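Local coordinates for Serine/threonine-protein kinase Tel1 (Chaetomium thermophilum, PDB 6SKY) that phosphorylates serine and threonine residues of proteins with ATP, and probably acts as a DNA damage sensor that switches on checkpoint signalling, at residues S2010-F2015 against D2033-T2038; L2026-N2031 against V2039-Q2044; L2396-L2401 against R2425-L2430. All coordinates share one frame; numbering follows the deposited sequence.

The first segment of contact 1 starts helix 2011-2021. After it the chain turns back through residues 2026-2031, and helix 2035-2047 then takes up both remaining partners: its start closes contact 1 and its following turns close contact 2. The segments of these two contacts alternate along the chain, so their loops cross, and they meet physically, with Phe-2015 CD1 3.4 Å from Tyr-2040 CD2. Together they pack two consecutive FAT helices and the connection between them. Contact 3 comes later, in series, its nearest atoms about 39 Å from contact 2. There it closes a loop of its own across helix 2409-2418, still within the FAT region and buried.

Contact 1. Residues S2010-F2015 against D2033-T2038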
ATOM      1  N   SER A2010       0.062 -27.570  16.789  1.00 32.51           N
ATOM      2  CA  SER A2010      -0.869 -27.704  17.898  1.00 32.51           C
ATOM      3  C   SER A2010      -1.955 -28.711  17.554  1.00 32.51           C
ATOM      4  O   SER A2010      -1.882 -29.391  16.540  1.00 32.51           O
ATOM      5  CB  SER A2010      -1.484 -26.348  18.246  1.00 32.51           C
ATOM      6  OG  SER A2010      -2.121 -26.375  19.511  1.00 32.51           O
ATOM      7  N   LEU A2011      -2.967 -28.800  18.412  1.00 29.98           N
ATOM      8  CA  LEU A2011      -4.082 -29.702  18.172  1.00 29.98           C
ATOM      9  C   LEU A2011      -5.099 -29.074  17.226  1.00 29.98           C
ATOM     10  O   LEU A2011      -5.515 -29.694  16.236  1.00 29.98           O
ATOM     11  CB  LEU A2011      -4.729 -30.063  19.505  1.00 29.98           C
ATOM     12  CG  LEU A2011      -5.541 -31.347  19.619  1.00 29.98           C
ATOM     13  CD1 LEU A2011      -4.675 -32.546  19.337  1.00 29.98           C
ATOM     14  CD2 LEU A2011      -6.130 -31.433  20.997  1.00 29.98           C
ATOM     15  N   ASP A2012      -5.509 -27.842  17.520  1.00 31.14           N
ATOM     16  CA  ASP A2012      -6.391 -27.128  16.610  1.00 31.14           C
ATOM     17  C   ASP A2012      -5.772 -27.016  15.230  1.00 31.14           C
ATOM     18  O   ASP A2012      -6.454 -27.219  14.223  1.00 31.14           O
ATOM     19  CB  ASP A2012      -6.712 -25.743  17.160  1.00 31.14           C
ATOM     20  CG  ASP A2012      -7.848 -25.759  18.158  1.00 31.14           C
ATOM     21  OD1 ASP A2012      -8.327 -26.857  18.498  1.00 31.14           O
ATOM     22  OD2 ASP A2012      -8.270 -24.671  18.597  1.00 31.14           O
ATOM     23  N   ALA A2013      -4.481 -26.702  15.157  1.00 26.18           N
ATOM     24  CA  ALA A2013      -3.830 -26.559  13.862  1.00 26.18           C
ATOM     25  C   ALA A2013      -3.788 -27.882  13.119  1.00 26.18           C
ATOM     26  O   ALA A2013      -4.103 -27.943  11.926  1.00 26.18           O
ATOM     27  CB  ALA A2013      -2.424 -26.003  14.043  1.00 26.18           C
ATOM     28  N   THR A2014      -3.410 -28.953  13.812  1.00 24.22           N
ATOM     29  CA  THR A2014      -3.361 -30.269  13.191  1.00 24.22           C
ATOM     30  C   THR A2014      -4.691 -30.633  12.558  1.00 24.22           C
ATOM     31  O   THR A2014      -4.753 -30.996  11.379  1.00 24.22           O
ATOM     32  CB  THR A2014      -2.969 -31.318  14.225  1.00 24.22           C
ATOM     33  OG1 THR A2014      -1.721 -30.958  14.818  1.00 24.22           O
ATOM     34  CG2 THR A2014      -2.838 -32.664  13.578  1.00 24.22           C
ATOM     35  N   PHE A2015      -5.779 -30.512  13.316  1.00 21.99           N
ATOM     36  CA  PHE A2015      -7.044 -31.010  12.795  1.00 21.99           C
ATOM     37  C   PHE A2015      -7.750 -30.026  11.873  1.00 21.99           C
ATOM     38  O   PHE A2015      -8.469 -30.461  10.967  1.00 21.99           O
ATOM     39  CB  PHE A2015      -7.920 -31.447  13.957  1.00 21.99           C
ATOM     40  CG  PHE A2015      -7.414 -32.677  14.616  1.00 21.99           C
ATOM     41  CD1 PHE A2015      -7.796 -33.915  14.171  1.00 21.99           C
ATOM     42  CD2 PHE A2015      -6.497 -32.603  15.632  1.00 21.99           C
ATOM     43  CE1 PHE A2015      -7.304 -35.041  14.747  1.00 21.99           C
ATOM     44  CE2 PHE A2015      -6.007 -33.732  16.208  1.00 21.99           C
ATOM     45  CZ  PHE A2015      -6.409 -34.947  15.763  1.00 21.99           C
ATOM     46  N   ASP A2033     -11.211 -31.311  24.401  1.00 43.79           N
ATOM     47  CA  ASP A2033     -11.938 -30.059  24.510  1.00 43.79           C
ATOM     48  C   ASP A2033     -11.735 -29.152  23.310  1.00 43.79           C
ATOM     49  O   ASP A2033     -12.014 -27.953  23.397  1.00 43.79           O
ATOM     50  CB  ASP A2033     -11.522 -29.333  25.787  1.00 43.79           C
ATOM     51  CG  ASP A2033     -11.824 -30.134  27.032  1.00 43.79           C
ATOM     52  OD1 ASP A2033     -12.821 -30.888  27.022  1.00 43.79           O
ATOM     53  OD2 ASP A2033     -11.069 -30.015  28.019  1.00 43.79           O
ATOM     54  N   SER A2034     -11.257 -29.688  22.197  1.00 30.94           N
ATOM     55  CA  SER A2034     -10.979 -28.902  21.008  1.00 30.94           C
ATOM     56  C   SER A2034     -12.159 -28.981  20.054  1.00 30.94           C
ATOM     57  O   SER A2034     -12.732 -30.051  19.855  1.00 30.94           O
ATOM     58  CB  SER A2034      -9.711 -29.405  20.329  1.00 30.94           C
ATOM     59  OG  SER A2034      -9.272 -28.502  19.341  1.00 30.94           O
ATOM     60  N   TRP A2035     -12.536 -27.840  19.481  1.00 23.24           N
ATOM     61  CA  TRP A2035     -13.632 -27.838  18.522  1.00 23.24           C
ATOM     62  C   TRP A2035     -13.209 -28.458  17.201  1.00 23.24           C
ATOM     63  O   TRP A2035     -14.027 -29.079  16.509  1.00 23.24           O
ATOM     64  CB  TRP A2035     -14.135 -26.414  18.307  1.00 23.24           C
ATOM     65  CG  TRP A2035     -13.200 -25.577  17.536  1.00 23.24           C
ATOM     66  CD1 TRP A2035     -12.183 -24.831  18.025  1.00 23.24           C
ATOM     67  CD2 TRP A2035     -13.181 -25.405  16.122  1.00 23.24           C
ATOM     68  NE1 TRP A2035     -11.528 -24.201  17.004  1.00 23.24           N
ATOM     69  CE2 TRP A2035     -12.125 -24.540  15.823  1.00 23.24           C
ATOM     70  CE3 TRP A2035     -13.955 -25.904  15.077  1.00 23.24           C
ATOM     71  CZ2 TRP A2035     -11.822 -24.164  14.530  1.00 23.24           C
ATOM     72  CZ3 TRP A2035     -13.656 -25.528  13.803  1.00 23.24           C
ATOM     73  CH2 TRP A2035     -12.602 -24.668  13.535  1.00 23.24           C
ATOM     74  N   ALA A2036     -11.932 -28.310  16.848  1.00 22.77           N
ATOM     75  CA  ALA A2036     -11.429 -28.837  15.591  1.00 22.77           C
ATOM     76  C   ALA A2036     -11.491 -30.350  15.571  1.00 22.77           C
ATOM     77  O   ALA A2036     -11.812 -30.945  14.543  1.00 22.77           O
ATOM     78  CB  ALA A2036     -10.006 -28.351  15.367  1.00 22.77           C
ATOM     79  N   VAL A2037     -11.232 -30.986  16.710  1.00 24.64           N
ATOM     80  CA  VAL A2037     -11.293 -32.440  16.790  1.00 24.64           C
ATOM     81  C   VAL A2037     -12.727 -32.929  16.653  1.00 24.64           C
ATOM     82  O   VAL A2037     -12.991 -33.929  15.985  1.00 24.64           O
ATOM     83  CB  VAL A2037     -10.652 -32.918  18.099  1.00 24.64           C
ATOM     84  CG1 VAL A2037     -10.646 -34.408  18.158  1.00 24.64           C
ATOM     85  CG2 VAL A2037      -9.253 -32.389  18.202  1.00 24.64           C
ATOM     86  N   THR A2038     -13.674 -32.227  17.271  1.00 23.92           N
ATOM     87  CA  THR A2038     -15.083 -32.585  17.166  1.00 23.92           C
ATOM     88  C   THR A2038     -15.559 -32.528  15.724  1.00 23.92           C
ATOM     89  O   THR A2038     -16.152 -33.484  15.198  1.00 23.92           O
ATOM     90  CB  THR A2038     -15.905 -31.633  18.028  1.00 23.92           C
ATOM     91  OG1 THR A2038     -15.550 -31.798  19.401  1.00 23.92           O
ATOM     92  CG2 THR A2038     -17.371 -31.896  17.866  1.00 23.92           C
TER
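Phe-2015 sets its CG anti to its own carbonyl carbon (chi1 -70°), while Val-2037 turns CG1 anti to its backbone N (chi1 -177°) and so leaves CG2 beside that nitrogen, aimed at the ring. The methyl sits over one face of the phenyl in a CH-pi contact, CG2 of Val-2037 lying 4.1 Å from the ring centroid of Phe-2015 and 23° off the normal. It is displaced toward the rim, so its nearest ring atom is Phe-2015 CD2, at 3.8 Å from Val-2037 CG2. Leu-2011, one turn earlier, crosses the same methyl obliquely, its CG 4.1 Å from Val-2037 CG2. Beside it, Phe-2015 CB meets Ala-2036 CB at 4.0 Å. That small residue lets the backbones come close, with the CA atoms of Asp-2012 and Ala-2036 5.4 Å apart. These are the opening turns of two consecutive helices, 2011-2021 and 2035-2047, in the alpha-helical FAT domain. Ser-2034 holds the N-cap position of the second. Asp-2012 reaches past it toward Trp-2035, whose indole takes the crowded position between backbone N and carbonyl carbon; Asp-2012 OD2 stops 3.7 Å from Trp-2035 NE1. A carboxylate beside this amino-terminal helix end would probably feel a favourable field from the helix. Phe-2015 also meets Tyr-2040 edge-to-face, and Trp-2035 leans on helix 2077-2097.

Contact 2. Residues L2026-N2031 against V2039-Q2044; sequences LPAPVN and VYKAYQ
Two bonds grip the phenol oxygen of Tyr-2040: one from Leu-2026 and one to the carbonyl of Ile-2023, just upstream. Leu-2026 N donates to Tyr-2040 OH over 3.2 Å, fairly straight at 160°, so the hydroxyl accepts from one backbone group and gives its proton to another. With CG anti to the backbone N (chi1 -178°), the tyrosine stretches out from helix 2035-2047 to meet the chain. Its ring end also packs on Leu-2026, whose CB is 4.0 Å from Tyr-2040 CE2, and the edge of the ring faces Ala-2028 CB. One turn on, Gln-2044 extends fully and its NE2 donates to Leu-2026 O at 3.2 Å, on a lone pair in the carbonyl plane and close to the plane of its own amide. The same NE2 is bonded to Trp-2024 O, so this amide nitrogen also makes two bonds, both to main-chain carbonyls. Lys-2041 runs its aliphatic part along Ala-2028, CG to CB 3.6 Å, then bends at its last two torsions to give a weak bond from NZ to Pro-2029 O at 3.4 Å. A phenylalanine at Tyr-2040 would lose both hydroxyl bonds and would probably loosen the connection around Leu-2026. Residues 2026-2031 form no regular helix or strand, and Leu-2026 has both its N-H and its C=O taken by side chains. The polar partners on the connection are all main-chain groups, so the polar part of the contact probably depends on the path of the backbone, with the Leu-2026 and Ala-2028 side chains adding apolar packing.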
ATOM      1  N   LEU A2026      -6.440 -39.412  10.219  1.00 29.52           N
ATOM      2  CA  LEU A2026      -5.754 -39.136  11.464  1.00 29.52           C
ATOM      3  C   LEU A2026      -6.471 -39.832  12.614  1.00 29.52           C
ATOM      4  O   LEU A2026      -7.699 -39.883  12.647  1.00 29.52           O
ATOM      5  CB  LEU A2026      -5.699 -37.642  11.741  1.00 29.52           C
ATOM      6  CG  LEU A2026      -4.943 -36.666  10.844  1.00 29.52           C
ATOM      7  CD1 LEU A2026      -4.236 -35.648  11.702  1.00 29.52           C
ATOM      8  CD2 LEU A2026      -3.968 -37.361   9.941  1.00 29.52           C
ATOM      9  N   PRO A2027      -5.733 -40.378  13.563  1.00 35.85           N
ATOM     10  CA  PRO A2027      -6.363 -40.960  14.751  1.00 35.85           C
ATOM     11  C   PRO A2027      -6.753 -39.867  15.731  1.00 35.85           C
ATOM     12  O   PRO A2027      -5.905 -39.299  16.425  1.00 35.85           O
ATOM     13  CB  PRO A2027      -5.266 -41.872  15.311  1.00 35.85           C
ATOM     14  CG  PRO A2027      -3.985 -41.365  14.734  1.00 35.85           C
ATOM     15  CD  PRO A2027      -4.268 -40.356  13.675  1.00 35.85           C
ATOM     16  N   ALA A2028      -8.035 -39.582  15.800  1.00 38.45           N
ATOM     17  CA  ALA A2028      -8.505 -38.461  16.598  1.00 38.45           C
ATOM     18  C   ALA A2028      -8.558 -38.847  18.067  1.00 38.45           C
ATOM     19  O   ALA A2028      -9.077 -39.915  18.401  1.00 38.45           O
ATOM     20  CB  ALA A2028      -9.884 -38.021  16.130  1.00 38.45           C
ATOM     21  N   PRO A2029      -8.043 -38.015  18.967  1.00 43.01           N
ATOM     22  CA  PRO A2029      -8.163 -38.315  20.394  1.00 43.01           C
ATOM     23  C   PRO A2029      -9.618 -38.335  20.828  1.00 43.01           C
ATOM     24  O   PRO A2029     -10.496 -37.757  20.188  1.00 43.01           O
ATOM     25  CB  PRO A2029      -7.395 -37.173  21.064  1.00 43.01           C
ATOM     26  CG  PRO A2029      -7.352 -36.100  20.058  1.00 43.01           C
ATOM     27  CD  PRO A2029      -7.311 -36.765  18.729  1.00 43.01           C
ATOM     28  N   VAL A2030      -9.873 -39.027  21.930  1.00 56.00           N
ATOM     29  CA  VAL A2030     -11.210 -39.138  22.494  1.00 56.00           C
ATOM     30  C   VAL A2030     -11.254 -38.332  23.783  1.00 56.00           C
ATOM     31  O   VAL A2030     -10.269 -38.281  24.527  1.00 56.00           O
ATOM     32  CB  VAL A2030     -11.598 -40.612  22.727  1.00 56.00           C
ATOM     33  CG1 VAL A2030     -10.566 -41.303  23.599  1.00 56.00           C
ATOM     34  CG2 VAL A2030     -12.990 -40.717  23.324  1.00 56.00           C
ATOM     35  N   ASN A2031     -12.392 -37.685  24.032  1.00 60.60           N
ATOM     36  CA  ASN A2031     -12.576 -36.784  25.169  1.00 60.60           C
ATOM     37  C   ASN A2031     -11.561 -35.641  25.128  1.00 60.60           C
ATOM     38  O   ASN A2031     -10.702 -35.498  26.000  1.00 60.60           O
ATOM     39  CB  ASN A2031     -12.505 -37.543  26.499  1.00 60.60           C
ATOM     40  CG  ASN A2031     -13.629 -38.543  26.660  1.00 60.60           C
ATOM     41  OD1 ASN A2031     -13.393 -39.722  26.925  1.00 60.60           O
ATOM     42  ND2 ASN A2031     -14.861 -38.080  26.496  1.00 60.60           N
ATOM     43  N   VAL A2039     -15.311 -31.399  15.071  1.00 22.67           N
ATOM     44  CA  VAL A2039     -15.737 -31.225  13.690  1.00 22.67           C
ATOM     45  C   VAL A2039     -15.030 -32.226  12.782  1.00 22.67           C
ATOM     46  O   VAL A2039     -15.638 -32.804  11.869  1.00 22.67           O
ATOM     47  CB  VAL A2039     -15.490 -29.765  13.279  1.00 22.67           C
ATOM     48  CG1 VAL A2039     -15.313 -29.644  11.820  1.00 22.67           C
ATOM     49  CG2 VAL A2039     -16.640 -28.917  13.732  1.00 22.67           C
ATOM     50  N   TYR A2040     -13.747 -32.478  13.044  1.00 23.14           N
ATOM     51  CA  TYR A2040     -12.994 -33.434  12.252  1.00 23.14           C
ATOM     52  C   TYR A2040     -13.564 -34.831  12.377  1.00 23.14           C
ATOM     53  O   TYR A2040     -13.648 -35.556  11.388  1.00 23.14           O
ATOM     54  CB  TYR A2040     -11.538 -33.431  12.688  1.00 23.14           C
ATOM     55  CG  TYR A2040     -10.688 -34.360  11.878  1.00 23.14           C
ATOM     56  CD1 TYR A2040     -10.344 -34.045  10.586  1.00 23.14           C
ATOM     57  CD2 TYR A2040     -10.232 -35.550  12.402  1.00 23.14           C
ATOM     58  CE1 TYR A2040      -9.583 -34.879   9.843  1.00 23.14           C
ATOM     59  CE2 TYR A2040      -9.465 -36.391  11.659  1.00 23.14           C
ATOM     60  CZ  TYR A2040      -9.145 -36.047  10.379  1.00 23.14           C
ATOM     61  OH  TYR A2040      -8.374 -36.875   9.619  1.00 23.14           O
ATOM     62  N   LYS A2041     -13.928 -35.246  13.590  1.00 25.22           N
ATOM     63  CA  LYS A2041     -14.477 -36.582  13.765  1.00 25.22           C
ATOM     64  C   LYS A2041     -15.798 -36.729  13.040  1.00 25.22           C
ATOM     65  O   LYS A2041     -16.066 -37.775  12.445  1.00 25.22           O
ATOM     66  CB  LYS A2041     -14.641 -36.902  15.242  1.00 25.22           C
ATOM     67  CG  LYS A2041     -13.334 -37.038  15.965  1.00 25.22           C
ATOM     68  CD  LYS A2041     -13.443 -38.003  17.108  1.00 25.22           C
ATOM     69  CE  LYS A2041     -14.298 -37.455  18.212  1.00 25.22           C
ATOM     70  NZ  LYS A2041     -13.527 -36.541  19.081  1.00 25.22           N
ATOM     71  N   ALA A2042     -16.626 -35.687  13.051  1.00 23.66           N
ATOM     72  CA  ALA A2042     -17.868 -35.749  12.283  1.00 23.66           C
ATOM     73  C   ALA A2042     -17.601 -35.926  10.790  1.00 23.66           C
ATOM     74  O   ALA A2042     -18.212 -36.780  10.136  1.00 23.66           O
ATOM     75  CB  ALA A2042     -18.704 -34.502  12.533  1.00 23.66           C
ATOM     76  N   TYR A2043     -16.683 -35.140  10.226  1.00 20.80           N
ATOM     77  CA  TYR A2043     -16.443 -35.261   8.785  1.00 20.80           C
ATOM     78  C   TYR A2043     -15.732 -36.558   8.425  1.00 20.80           C
ATOM     79  O   TYR A2043     -15.986 -37.129   7.360  1.00 20.80           O
ATOM     80  CB  TYR A2043     -15.645 -34.071   8.260  1.00 20.80           C
ATOM     81  CG  TYR A2043     -16.444 -32.810   8.233  1.00 20.80           C
ATOM     82  CD1 TYR A2043     -17.583 -32.714   7.472  1.00 20.80           C
ATOM     83  CD2 TYR A2043     -16.067 -31.719   8.977  1.00 20.80           C
ATOM     84  CE1 TYR A2043     -18.318 -31.572   7.461  1.00 20.80           C
ATOM     85  CE2 TYR A2043     -16.795 -30.575   8.964  1.00 20.80           C
ATOM     86  CZ  TYR A2043     -17.917 -30.506   8.212  1.00 20.80           C
ATOM     87  OH  TYR A2043     -18.644 -29.349   8.207  1.00 20.80           O
ATOM     88  N   GLN A2044     -14.837 -37.029   9.286  1.00 27.68           N
ATOM     89  CA  GLN A2044     -14.191 -38.315   9.071  1.00 27.68           C
ATOM     90  C   GLN A2044     -15.213 -39.438   9.056  1.00 27.68           C
ATOM     91  O   GLN A2044     -15.214 -40.280   8.154  1.00 27.68           O
ATOM     92  CB  GLN A2044     -13.151 -38.545  10.156  1.00 27.68           C
ATOM     93  CG  GLN A2044     -12.464 -39.862  10.079  1.00 27.68           C
ATOM     94  CD  GLN A2044     -11.418 -40.006  11.137  1.00 27.68           C
ATOM     95  OE1 GLN A2044     -11.683 -39.820  12.312  1.00 27.68           O
ATOM     96  NE2 GLN A2044     -10.213 -40.334  10.726  1.00 27.68           N
TER

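Contact 3. Residues L2396-L2401 against R2425-L2430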
ATOM      1  N   LEU A2396     -30.282  13.074  -4.075  1.00 30.95           N
ATOM      2  CA  LEU A2396     -29.567  14.292  -3.726  1.00 30.95           C
ATOM      3  C   LEU A2396     -28.755  14.812  -4.903  1.00 30.95           C
ATOM      4  O   LEU A2396     -28.723  16.021  -5.167  1.00 30.95           O
ATOM      5  CB  LEU A2396     -28.671  14.009  -2.528  1.00 30.95           C
ATOM      6  CG  LEU A2396     -28.370  15.133  -1.561  1.00 30.95           C
ATOM      7  CD1 LEU A2396     -29.646  15.811  -1.187  1.00 30.95           C
ATOM      8  CD2 LEU A2396     -27.729  14.550  -0.349  1.00 30.95           C
ATOM      9  N   ARG A2397     -28.113  13.909  -5.639  1.00 32.89           N
ATOM     10  CA  ARG A2397     -27.325  14.314  -6.793  1.00 32.89           C
ATOM     11  C   ARG A2397     -28.215  14.781  -7.933  1.00 32.89           C
ATOM     12  O   ARG A2397     -27.919  15.790  -8.583  1.00 32.89           O
ATOM     13  CB  ARG A2397     -26.425  13.168  -7.236  1.00 32.89           C
ATOM     14  CG  ARG A2397     -25.566  13.493  -8.429  1.00 32.89           C
ATOM     15  CD  ARG A2397     -24.852  14.809  -8.267  1.00 32.89           C
ATOM     16  NE  ARG A2397     -24.353  15.301  -9.544  1.00 32.89           N
ATOM     17  CZ  ARG A2397     -23.957  16.549  -9.762  1.00 32.89           C
ATOM     18  NH1 ARG A2397     -23.521  16.907 -10.957  1.00 32.89           N
ATOM     19  NH2 ARG A2397     -24.005  17.440  -8.788  1.00 32.89           N
ATOM     20  N   PHE A2398     -29.314  14.076  -8.187  1.00 29.84           N
ATOM     21  CA  PHE A2398     -30.268  14.562  -9.170  1.00 29.84           C
ATOM     22  C   PHE A2398     -30.791  15.933  -8.793  1.00 29.84           C
ATOM     23  O   PHE A2398     -30.972  16.788  -9.658  1.00 29.84           O
ATOM     24  CB  PHE A2398     -31.439  13.600  -9.326  1.00 29.84           C
ATOM     25  CG  PHE A2398     -32.642  14.243  -9.938  1.00 29.84           C
ATOM     26  CD1 PHE A2398     -32.702  14.463 -11.293  1.00 29.84           C
ATOM     27  CD2 PHE A2398     -33.692  14.663  -9.157  1.00 29.84           C
ATOM     28  CE1 PHE A2398     -33.786  15.069 -11.850  1.00 29.84           C
ATOM     29  CE2 PHE A2398     -34.773  15.271  -9.717  1.00 29.84           C
ATOM     30  CZ  PHE A2398     -34.820  15.472 -11.064  1.00 29.84           C
ATOM     31  N   MET A2399     -31.060  16.158  -7.509  1.00 33.38           N
ATOM     32  CA  MET A2399     -31.627  17.428  -7.081  1.00 33.38           C
ATOM     33  C   MET A2399     -30.641  18.563  -7.288  1.00 33.38           C
ATOM     34  O   MET A2399     -31.006  19.627  -7.793  1.00 33.38           O
ATOM     35  CB  MET A2399     -32.048  17.332  -5.619  1.00 33.38           C
ATOM     36  CG  MET A2399     -32.976  18.424  -5.178  1.00 33.38           C
ATOM     37  SD  MET A2399     -34.313  18.641  -6.357  1.00 33.38           S
ATOM     38  CE  MET A2399     -35.133  17.060  -6.242  1.00 33.38           C
ATOM     39  N   ALA A2400     -29.384  18.359  -6.897  1.00 33.13           N
ATOM     40  CA  ALA A2400     -28.367  19.374  -7.148  1.00 33.13           C
ATOM     41  C   ALA A2400     -28.252  19.671  -8.636  1.00 33.13           C
ATOM     42  O   ALA A2400     -28.243  20.834  -9.058  1.00 33.13           O
ATOM     43  CB  ALA A2400     -27.027  18.916  -6.585  1.00 33.13           C
ATOM     44  N   LEU A2401     -28.191  18.619  -9.451  1.00 32.62           N
ATOM     45  CA  LEU A2401     -28.020  18.789 -10.885  1.00 32.62           C
ATOM     46  C   LEU A2401     -29.211  19.489 -11.519  1.00 32.62           C
ATOM     47  O   LEU A2401     -29.050  20.262 -12.464  1.00 32.62           O
ATOM     48  CB  LEU A2401     -27.797  17.428 -11.521  1.00 32.62           C
ATOM     49  CG  LEU A2401     -27.461  17.375 -12.995  1.00 32.62           C
ATOM     50  CD1 LEU A2401     -26.107  17.978 -13.220  1.00 32.62           C
ATOM     51  CD2 LEU A2401     -27.479  15.944 -13.416  1.00 32.62           C
ATOM     52  N   ARG A2425     -41.113   8.889  -1.811  1.00 36.24           N
ATOM     53  CA  ARG A2425     -40.359   8.658  -0.590  1.00 36.24           C
ATOM     54  C   ARG A2425     -38.868   8.857  -0.785  1.00 36.24           C
ATOM     55  O   ARG A2425     -38.130   8.880   0.203  1.00 36.24           O
ATOM     56  CB  ARG A2425     -40.620   7.254  -0.065  1.00 36.24           C
ATOM     57  CG  ARG A2425     -40.064   6.175  -0.939  1.00 36.24           C
ATOM     58  CD  ARG A2425     -40.239   4.821  -0.319  1.00 36.24           C
ATOM     59  NE  ARG A2425     -39.462   3.812  -1.024  1.00 36.24           N
ATOM     60  CZ  ARG A2425     -39.909   3.117  -2.062  1.00 36.24           C
ATOM     61  NH1 ARG A2425     -39.132   2.220  -2.641  1.00 36.24           N
ATOM     62  NH2 ARG A2425     -41.132   3.318  -2.522  1.00 36.24           N
ATOM     63  N   LYS A2426     -38.408   8.991  -2.026  1.00 34.98           N
ATOM     64  CA  LYS A2426     -37.007   9.273  -2.284  1.00 34.98           C
ATOM     65  C   LYS A2426     -36.680  10.739  -2.063  1.00 34.98           C
ATOM     66  O   LYS A2426     -35.538  11.072  -1.739  1.00 34.98           O
ATOM     67  CB  LYS A2426     -36.649   8.882  -3.710  1.00 34.98           C
ATOM     68  CG  LYS A2426     -37.181   7.551  -4.144  1.00 34.98           C
ATOM     69  CD  LYS A2426     -36.288   6.433  -3.712  1.00 34.98           C
ATOM     70  CE  LYS A2426     -36.663   5.171  -4.440  1.00 34.98           C
ATOM     71  NZ  LYS A2426     -35.665   4.107  -4.234  1.00 34.98           N
ATOM     72  N   PHE A2427     -37.658  11.619  -2.230  1.00 32.28           N
ATOM     73  CA  PHE A2427     -37.484  13.046  -2.033  1.00 32.28           C
ATOM     74  C   PHE A2427     -38.010  13.531  -0.697  1.00 32.28           C
ATOM     75  O   PHE A2427     -37.946  14.726  -0.423  1.00 32.28           O
ATOM     76  CB  PHE A2427     -38.185  13.821  -3.145  1.00 32.28           C
ATOM     77  CG  PHE A2427     -37.828  13.372  -4.514  1.00 32.28           C
ATOM     78  CD1 PHE A2427     -36.628  13.736  -5.080  1.00 32.28           C
ATOM     79  CD2 PHE A2427     -38.696  12.603  -5.248  1.00 32.28           C
ATOM     80  CE1 PHE A2427     -36.298  13.325  -6.338  1.00 32.28           C
ATOM     81  CE2 PHE A2427     -38.367  12.195  -6.510  1.00 32.28           C
ATOM     82  CZ  PHE A2427     -37.170  12.555  -7.054  1.00 32.28           C
ATOM     83  N   ALA A2428     -38.531  12.638   0.140  1.00 33.22           N
ATOM     84  CA  ALA A2428     -39.265  13.076   1.316  1.00 33.22           C
ATOM     85  C   ALA A2428     -38.374  13.783   2.321  1.00 33.22           C
ATOM     86  O   ALA A2428     -38.841  14.675   3.035  1.00 33.22           O
ATOM     87  CB  ALA A2428     -39.956  11.888   1.973  1.00 33.22           C
ATOM     88  N   LEU A2429     -37.101  13.411   2.397  1.00 33.15           N
ATOM     89  CA  LEU A2429     -36.177  14.028   3.337  1.00 33.15           C
ATOM     90  C   LEU A2429     -35.478  15.256   2.777  1.00 33.15           C
ATOM     91  O   LEU A2429     -34.637  15.831   3.468  1.00 33.15           O
ATOM     92  CB  LEU A2429     -35.124  13.019   3.795  1.00 33.15           C
ATOM     93  CG  LEU A2429     -35.551  11.928   4.775  1.00 33.15           C
ATOM     94  CD1 LEU A2429     -34.349  11.115   5.212  1.00 33.15           C
ATOM     95  CD2 LEU A2429     -36.251  12.523   5.974  1.00 33.15           C
ATOM     96  N   LEU A2430     -35.797  15.671   1.557  1.00 32.44           N
ATOM     97  CA  LEU A2430     -35.215  16.858   0.944  1.00 32.44           C
ATOM     98  C   LEU A2430     -36.237  17.975   0.812  1.00 32.44           C
ATOM     99  O   LEU A2430     -36.244  18.702  -0.174  1.00 32.44           O
ATOM    100  CB  LEU A2430     -34.642  16.548  -0.431  1.00 32.44           C
ATOM    101  CG  LEU A2430     -33.979  15.209  -0.704  1.00 32.44           C
ATOM    102  CD1 LEU A2430     -33.465  15.211  -2.115  1.00 32.44           C
ATOM    103  CD2 LEU A2430     -32.865  14.951   0.277  1.00 32.44           C
TER
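Leu-2396 and Leu-2430 meet methyl to methyl, crossing obliquely, with Leu-2396 CD1 3.6 Å from Leu-2430 CD2. The other leucine branch, Leu-2430 CD1, lies 4.3 Å from Met-2399 CB, so Leu-2430 rests against two residues of helix 2394-2404 that are one turn apart. Met-2399 starts with CG anti to its backbone N and then bends at both later torsions (chi2 48°, chi3 63°), which carries its terminal methyl to the phenyl of Phe-2427: CE is 3.8 Å from Phe-2427 CD1. Phe-2398 comes to the edge of that same ring, near its plane, its CD2 4.1 Å from Phe-2427 CE1. No hydrogen bond crosses between the two segments; the contact is wholly apolar.

What places the two residues on the second side is a type I beta turn from Phe-2427 to Leu-2430, closed by Leu-2430 N bonding to Phe-2427 O at 3.1 Å. The turn aims Leu-2430 at the helix, while Phe-2427 reaches it with the end of its side chain. Leu-2430 sits at the N-cap position, right before helix 2431-2434. On the first side, the spacing of a regular helix presents Leu-2396 and Met-2399 together. Charges lie away from the apolar patch: Lys-2426 forms a salt bridge with Asp-2392, and Arg-2425 one with Asp-2389, joining the start of this segment to the chain just ahead of helix 2394-2404.

Phe-2427 is backed by Leu-2452 and Ile-2456 of helix 2444-2459, while Phe-2398 packs on Leu-2382 of the long helix 2348-2387. Leu-2396 also touches Ile-2838 and Ser-2841 of helix 2832-2843, so this corner of the FAT helices packs against the kinase region.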